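Local coordinates for protein ferritin (Ulva pertusa, PDB 3VNX) that probably stores iron inside a hollow 24-subunit shell, oxidising iron(II) to iron(III) as ferritins with ferroxidase activity do, at residues Gln47-Tyr58 against Ala131-Leu142. Residues are numbered along the deposited sequence; the frame is centred on the assembly and turned at random.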
loop_
_atom_site.group_PDB
_atom_site.type_symbol
_atom_site.label_atom_id
_atom_site.label_comp_id
_atom_site.label_asym_id
_atom_site.label_seq_id
_atom_site.Cartn_x
_atom_site.Cartn_y
_atom_site.Cartn_z
ATOM N N GLN A 47 16.911 47.275 25.752
ATOM C CA GLN A 47 17.198 46.476 24.567
ATOM C C GLN A 47 15.885 45.981 23.930
ATOM O O GLN A 47 15.752 45.921 22.706
ATOM C CB GLN A 47 18.154 45.324 24.926
ATOM C CG GLN A 47 18.622 44.479 23.740
ATOM C CD GLN A 47 19.309 45.293 22.661
ATOM O OE1 GLN A 47 20.034 46.248 22.948
ATOM N NE2 GLN A 47 19.099 44.905 21.409
ATOM N N ILE A 48 14.888 45.677 24.749
ATOM C CA ILE A 48 13.564 45.445 24.187
ATOM C C ILE A 48 13.160 46.619 23.291
ATOM O O ILE A 48 12.769 46.426 22.129
ATOM C CB ILE A 48 12.499 45.214 25.271
ATOM C CG1 ILE A 48 12.643 43.812 25.850
ATOM C CG2 ILE A 48 11.103 45.380 24.689
ATOM C CD1 ILE A 48 12.130 43.666 27.257
ATOM N N ASN A 49 13.274 47.836 23.817
ATOM C CA ASN A 49 12.862 49.011 23.056
ATOM C C ASN A 49 13.671 49.183 21.779
ATOM O O ASN A 49 13.160 49.678 20.774
ATOM C CB ASN A 49 12.942 50.284 23.914
ATOM C CG ASN A 49 12.565 51.549 23.132
ATOM O OD1 ASN A 49 13.411 52.416 22.888
ATOM N ND2 ASN A 49 11.296 51.652 22.733
ATOM N N ILE A 50 14.936 48.774 21.821
ATOM C CA ILE A 50 15.814 48.902 20.662
ATOM C C ILE A 50 15.394 47.948 19.530
ATOM O O ILE A 50 15.387 48.323 18.350
ATOM C CB ILE A 50 17.282 48.679 21.070
ATOM C CG1 ILE A 50 17.698 49.747 22.084
ATOM C CG2 ILE A 50 18.203 48.687 19.847
ATOM C CD1 ILE A 50 19.163 49.762 22.410
ATOM N N GLU A 51 15.030 46.718 19.898
ATOM C CA GLU A 51 14.597 45.726 18.919
ATOM C C GLU A 51 13.251 46.161 18.393
ATOM O O GLU A 51 12.996 46.158 17.173
ATOM C CB GLU A 51 14.473 44.325 19.542
ATOM C CG GLU A 51 15.745 43.769 20.188
ATOM C CD GLU A 51 16.827 43.312 19.189
ATOM O OE1 GLU A 51 17.954 43.011 19.650
ATOM O OE2 GLU A 51 16.574 43.241 17.963
ATOM N N TYR A 52 12.386 46.551 19.322
ATOM C CA TYR A 52 11.060 47.014 18.934
ATOM C C TYR A 52 11.136 48.207 17.975
ATOM O O TYR A 52 10.392 48.248 16.998
ATOM C CB TYR A 52 10.181 47.315 20.151
ATOM C CG TYR A 52 8.853 46.577 20.139
ATOM C CD1 TYR A 52 7.997 46.675 19.043
ATOM C CD2 TYR A 52 8.453 45.786 21.221
ATOM C CE1 TYR A 52 6.778 45.999 19.012
ATOM C CE2 TYR A 52 7.224 45.110 21.213
ATOM C CZ TYR A 52 6.390 45.222 20.098
ATOM O OH TYR A 52 5.167 44.567 20.057
ATOM N N THR A 53 12.045 49.152 18.218
ATOM C CA THR A 53 12.218 50.298 17.316
ATOM C C THR A 53 12.692 49.844 15.940
ATOM O O THR A 53 12.149 50.258 14.907
ATOM C CB THR A 53 13.236 51.337 17.858
ATOM O OG1 THR A 53 12.704 51.974 19.021
ATOM C CG2 THR A 53 13.525 52.400 16.810
ATOM N N ILE A 54 13.716 48.992 15.932
ATOM C CA ILE A 54 14.283 48.500 14.671
ATOM C C ILE A 54 13.260 47.690 13.849
ATOM O O ILE A 54 13.235 47.745 12.617
ATOM C CB ILE A 54 15.548 47.676 14.928
ATOM C CG1 ILE A 54 16.661 48.581 15.457
ATOM C CG2 ILE A 54 15.987 46.948 13.672
ATOM C CD1 ILE A 54 17.886 47.814 15.882
ATOM N N SER A 55 12.411 46.948 14.544
ATOM C CA SER A 55 11.322 46.262 13.880
ATOM C C SER A 55 10.437 47.269 13.139
ATOM O O SER A 55 10.022 47.028 12.003
ATOM C CB SER A 55 10.501 45.477 14.899
ATOM O OG SER A 55 9.319 45.000 14.308
ATOM N N TYR A 56 10.162 48.402 13.787
ATOM C CA TYR A 56 9.253 49.410 13.237
ATOM C C TYR A 56 9.903 50.079 12.020
ATOM O O TYR A 56 9.262 50.307 10.986
ATOM C CB TYR A 56 8.951 50.438 14.323
ATOM C CG TYR A 56 7.632 51.197 14.231
ATOM C CD1 TYR A 56 6.427 50.535 14.042
ATOM C CD2 TYR A 56 7.600 52.581 14.403
ATOM C CE1 TYR A 56 5.222 51.242 13.998
ATOM C CE2 TYR A 56 6.411 53.296 14.356
ATOM C CZ TYR A 56 5.224 52.627 14.160
ATOM O OH TYR A 56 4.044 53.343 14.115
ATOM N N VAL A 57 11.186 50.379 12.152
ATOM C CA VAL A 57 11.951 50.949 11.056
ATOM C C VAL A 57 11.949 50.003 9.874
ATOM O O VAL A 57 11.739 50.421 8.732
ATOM C CB VAL A 57 13.397 51.185 11.465
ATOM C CG1 VAL A 57 14.213 51.613 10.260
ATOM C CG2 VAL A 57 13.464 52.217 12.578
ATOM N N TYR A 58 12.191 48.721 10.142
ATOM C CA TYR A 58 12.177 47.737 9.066
ATOM C C TYR A 58 10.819 47.669 8.384
ATOM O O TYR A 58 10.735 47.469 7.166
ATOM C CB TYR A 58 12.618 46.361 9.556
ATOM C CG TYR A 58 14.125 46.263 9.650
ATOM C CD1 TYR A 58 14.929 47.100 8.886
ATOM C CD2 TYR A 58 14.745 45.351 10.498
ATOM C CE1 TYR A 58 16.309 47.035 8.957
ATOM C CE2 TYR A 58 16.133 45.279 10.579
ATOM C CZ TYR A 58 16.914 46.128 9.800
ATOM O OH TYR A 58 18.301 46.088 9.855
ATOM N N ALA A 131 20.489 49.375 6.612
ATOM C CA ALA A 131 20.228 48.142 7.357
ATOM C C ALA A 131 21.489 47.580 8.010
ATOM O O ALA A 131 21.502 47.289 9.205
ATOM C CB ALA A 131 19.580 47.087 6.444
ATOM N N LEU A 132 22.543 47.426 7.218
ATOM C CA LEU A 132 23.816 46.964 7.740
ATOM C C LEU A 132 24.233 47.830 8.923
ATOM O O LEU A 132 24.564 47.319 9.996
ATOM C CB LEU A 132 24.884 47.019 6.642
ATOM C CG LEU A 132 26.334 46.781 7.072
ATOM C CD1 LEU A 132 26.497 45.453 7.804
ATOM C CD2 LEU A 132 27.263 46.853 5.857
ATOM N N SER A 133 24.195 49.143 8.716
ATOM C CA SER A 133 24.612 50.115 9.728
ATOM C C SER A 133 23.804 49.919 11.001
ATOM O O SER A 133 24.354 49.926 12.114
ATOM C CB SER A 133 24.439 51.548 9.202
ATOM O OG SER A 133 25.253 51.778 8.054
ATOM N N LEU A 134 22.498 49.732 10.824
ATOM C CA LEU A 134 21.608 49.464 11.952
ATOM C C LEU A 134 21.980 48.162 12.663
ATOM O O LEU A 134 21.942 48.080 13.890
ATOM C CB LEU A 134 20.148 49.433 11.492
ATOM C CG LEU A 134 19.512 50.802 11.219
ATOM C CD1 LEU A 134 18.073 50.673 10.733
ATOM C CD2 LEU A 134 19.571 51.661 12.467
ATOM N N GLU A 135 22.356 47.148 11.891
ATOM C CA GLU A 135 22.701 45.861 12.469
ATOM C C GLU A 135 24.011 45.941 13.248
ATOM O O GLU A 135 24.116 45.399 14.354
ATOM C CB GLU A 135 22.772 44.797 11.380
ATOM C CG GLU A 135 21.444 44.537 10.691
ATOM C CD GLU A 135 20.411 43.993 11.652
ATOM O OE1 GLU A 135 20.818 43.428 12.688
ATOM O OE2 GLU A 135 19.201 44.130 11.382
ATOM N N LYS A 136 25.005 46.627 12.684
ATOM C CA LYS A 136 26.268 46.874 13.410
ATOM C C LYS A 136 26.003 47.637 14.709
ATOM O O LYS A 136 26.507 47.267 15.776
ATOM C CB LYS A 136 27.275 47.635 12.540
ATOM C CG LYS A 136 27.706 46.851 11.286
ATOM C CD LYS A 136 28.512 47.695 10.297
ATOM C CE LYS A 136 29.980 47.783 10.692
ATOM N NZ LYS A 136 30.794 48.646 9.774
ATOM N N LEU A 137 25.188 48.689 14.612
ATOM C CA LEU A 137 24.780 49.434 15.790
ATOM C C LEU A 137 24.199 48.468 16.824
ATOM O O LEU A 137 24.603 48.483 17.996
ATOM C CB LEU A 137 23.734 50.491 15.424
ATOM C CG LEU A 137 23.692 51.748 16.301
ATOM C CD1 LEU A 137 22.348 52.456 16.190
ATOM C CD2 LEU A 137 24.030 51.453 17.753
ATOM N N ASN A 138 23.251 47.627 16.401
ATOM C CA ASN A 138 22.614 46.743 17.362
ATOM C C ASN A 138 23.572 45.701 17.941
ATOM O O ASN A 138 23.392 45.250 19.066
ATOM C CB ASN A 138 21.377 46.067 16.800
ATOM C CG ASN A 138 20.474 45.548 17.900
ATOM O OD1 ASN A 138 20.531 46.045 19.018
ATOM N ND2 ASN A 138 19.655 44.545 17.602
ATOM N N PHE A 139 24.590 45.332 17.170
ATOM C CA PHE A 139 25.622 44.435 17.657
ATOM C C PHE A 139 26.303 45.083 18.867
ATOM O O PHE A 139 26.516 44.444 19.913
ATOM C CB PHE A 139 26.627 44.161 16.544
ATOM C CG PHE A 139 27.713 43.196 16.917
ATOM C CD1 PHE A 139 27.540 42.292 17.952
ATOM C CD2 PHE A 139 28.908 43.184 16.210
ATOM C CE1 PHE A 139 28.553 41.398 18.290
ATOM C CE2 PHE A 139 29.913 42.301 16.523
ATOM C CZ PHE A 139 29.738 41.399 17.578
ATOM N N GLN A 140 26.614 46.364 18.741
ATOM C CA GLN A 140 27.232 47.067 19.859
ATOM C C GLN A 140 26.252 47.216 21.027
ATOM O O GLN A 140 26.621 46.995 22.190
ATOM C CB GLN A 140 27.787 48.415 19.406
ATOM C CG GLN A 140 29.032 48.253 18.548
ATOM C CD GLN A 140 29.198 49.351 17.507
ATOM O OE1 GLN A 140 30.277 49.931 17.377
ATOM N NE2 GLN A 140 28.132 49.640 16.758
ATOM N N LYS A 141 25.000 47.568 20.725
ATOM C CA LYS A 141 23.989 47.614 21.783
ATOM C C LYS A 141 23.972 46.271 22.513
ATOM O O LYS A 141 23.992 46.222 23.746
ATOM C CB LYS A 141 22.599 47.935 21.230
ATOM C CG LYS A 141 22.440 49.352 20.718
ATOM C CD LYS A 141 22.703 50.381 21.825
ATOM C CE LYS A 141 22.500 51.825 21.331
ATOM N NZ LYS A 141 22.247 52.786 22.460
ATOM N N LEU A 142 23.959 45.177 21.755
ATOM C CA LEU A 142 23.930 43.869 22.388
ATOM C C LEU A 142 25.179 43.684 23.241
ATOM O O LEU A 142 25.085 43.199 24.364
ATOM C CB LEU A 142 23.766 42.739 21.361
ATOM C CG LEU A 142 22.318 42.573 20.883
ATOM C CD1 LEU A 142 22.203 41.636 19.677
ATOM C CD2 LEU A 142 21.428 42.113 22.030
#
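Asn-138 pushes its carboxamide as a knob into the hole formed by Gln-47, Ile-50, Glu-51 and Ile-54, where the packing is tight. With CG anti to the backbone N (chi1 -160°), the amide reaches across the groove and uses both ends: OD1 accepts a hydrogen bond from Gln-47 NE2 at 3.0 Å, on a lone pair, while ND2 donates one to Glu-51 OE1 at 3.1 Å, each bond nearly straight. Gln-47 NE2 also donates to Glu-51 OE1 at 2.8 Å, closing a triangle. Both amide N-H groups meet that oxygen from the same face of the carboxylate, which helps fix its position and rotation. Were Gln-47 shortened to an alanine, Asn-138 OD1 would probably lose this donor, Glu-51 OE1 one of its two amide donors, and a gap would open beside Leu-142 CD2. These residues belong to helices 38-66 and 123-151 of the ferritin four-helix bundle, antiparallel here at 168° with axes 11.1 Å apart. Glu-51 lies beside a bound calcium ion, and Glu-86 brings a second carboxylate close, consistent with the family's ferroxidase site. Farther along, Tyr-58 spans the groove so that its OH donates to Glu-135 OE2 at 2.6 Å, in the plane of the ring. A carboxylate suits this place because it offers two acceptors, the other, OE1, taking Gln-169 NE2 of helix 155-201. Beside it, branched Val-57 and Leu-134 meet through single methyls, CG1 to CD1, at 4.0 Å. At the looser, partly exposed margin, Ile-50 CD1 rests on lysine methylenes, 3.6 Å from Lys-141 CD, while the ammonium leads away toward Glu-14 of a neighbouring subunit, a long, weak ion pair.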